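Inactive PncC family protein (PDB 5KOL) is a CinA-family protein of unknown function that has no nicotinamide-nucleotide (NMN) amidohydrolase activity. Local coordinates at the interface of chains A and B. Numbering follows the deposited sequence. Chains: chain A/B, Uncharacterized protein.

The interface of chains A and B. Residues chain A 45, 48-49, 52, 61-62; chain B 44, 66-68.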
# COMPACT_ATOMS: atom_id res chain seq x y z
N GLY A 45 1.18 -2.21 3.91
CA GLY A 45 1.81 -1.40 2.89
C GLY A 45 3.33 -1.43 2.93
O GLY A 45 3.98 -0.84 2.05
N ALA A 48 4.80 -3.26 -0.23
CA ALA A 48 4.79 -2.30 -1.33
C ALA A 48 5.90 -1.26 -1.17
O ALA A 48 6.59 -0.94 -2.15
CB ALA A 48 3.43 -1.61 -1.41
N SER A 49 6.06 -0.73 0.05
CA SER A 49 7.11 0.25 0.30
C SER A 49 8.49 -0.33 0.03
O SER A 49 9.38 0.38 -0.48
CB SER A 49 7.02 0.76 1.74
OG SER A 49 8.04 1.71 1.99
N CYS A 52 8.77 -0.26 -3.77
CA CYS A 52 8.85 1.08 -4.33
C CYS A 52 10.19 1.74 -4.04
O CYS A 52 10.55 2.69 -4.73
CB CYS A 52 7.71 1.95 -3.80
SG CYS A 52 6.10 1.49 -4.53
N TYR A 61 7.11 -3.19 -11.41
CA TYR A 61 6.11 -3.11 -10.35
C TYR A 61 5.33 -1.80 -10.42
O TYR A 61 5.94 -0.73 -10.43
CB TYR A 61 6.76 -3.23 -8.96
CG TYR A 61 5.81 -3.15 -7.77
CD1 TYR A 61 4.95 -4.20 -7.47
CD2 TYR A 61 5.81 -2.04 -6.92
CE1 TYR A 61 4.09 -4.13 -6.36
CE2 TYR A 61 4.96 -1.96 -5.82
CZ TYR A 61 4.11 -3.02 -5.54
OH TYR A 61 3.29 -2.95 -4.44
N GLY A 62 4.00 -1.89 -10.43
CA GLY A 62 3.20 -0.69 -10.39
C GLY A 62 2.09 -0.70 -9.35
O GLY A 62 1.81 0.34 -8.75
N GLY B 44 4.81 5.26 -1.67
CA GLY B 44 5.12 3.84 -1.77
C GLY B 44 4.32 2.91 -0.88
O GLY B 44 4.61 1.71 -0.86
N VAL B 66 -1.46 1.55 -3.88
CA VAL B 66 -0.19 2.08 -4.36
C VAL B 66 -0.19 1.92 -5.88
O VAL B 66 -0.33 0.80 -6.39
CB VAL B 66 1.01 1.38 -3.70
CG1 VAL B 66 2.31 2.02 -4.17
CG2 VAL B 66 0.91 1.46 -2.18
N THR B 67 -0.07 3.03 -6.59
CA THR B 67 -0.06 3.05 -8.05
C THR B 67 1.20 3.80 -8.47
O THR B 67 1.18 5.03 -8.65
CB THR B 67 -1.34 3.69 -8.62
OG1 THR B 67 -1.49 5.01 -8.09
CG2 THR B 67 -2.59 2.85 -8.25
N PHE B 68 2.30 3.07 -8.64
CA PHE B 68 3.60 3.70 -8.83
C PHE B 68 3.85 4.11 -10.28
O PHE B 68 4.73 4.95 -10.52
CB PHE B 68 4.69 2.73 -8.34
CG PHE B 68 6.02 3.40 -7.99
CD1 PHE B 68 6.18 4.06 -6.78
CD2 PHE B 68 7.09 3.34 -8.86
CE1 PHE B 68 7.40 4.67 -6.45
CE2 PHE B 68 8.31 3.95 -8.55
CZ PHE B 68 8.46 4.60 -7.34
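A:Cys52 meets B:Phe68, B:Val66 and B:Gly44 through its thiol, and this sulfur forms the apolar centre of the contact. SG lies 3.4 Å from CD1 of B:Phe68, while CB of the cysteine reaches CE1 of the same ring at 3.8 Å; SG and CB lie over one face of the phenyl, displaced outward past its CD1–CE1 edge. With SG anti to its own carbonyl carbon (chi1 -73°), the thiol leans toward chain B. B:Val66 approaches from the chain B strand with both branches in use: CG1, anti to the backbone N (chi1 -176°), approaches A:Cys52 SG at 3.8 Å, and CG2 meets the methyl CB of A:Ala48 at 4.0 Å. Within chain A, the sulfur also lies in the plane of the A:Tyr61 ring, at its edge, and makes a weak hydrogen bond back to the A:Ala48 carbonyl O.

Next to this cluster, B:Gly44 brings its CA to 3.8 Å from A:Cys52 SG and lays its carbonyl against the A:Ala48–A:Ser49 peptide. Its O is 3.0 Å from A:Ser49 N, but the N-H points away, which makes this a close packing contact without a hydrogen bond. On the opposite flank, B:Phe68 N donates to A:Gly62 O at 2.8 Å; the bond is nearly straight (170° at H) and meets a carbonyl lone pair in plane.

A two-fold-related copy repeats the arrangement, consistent with a symmetric dimer, although the coordinates alone do not establish that dimer in solution. Chain A contributes helix 46-52 and the start of strand 61-67; chain B supplies the loop at B:Gly44, the end of its strand 61-67 and the loop residue B:Phe68 that follows it.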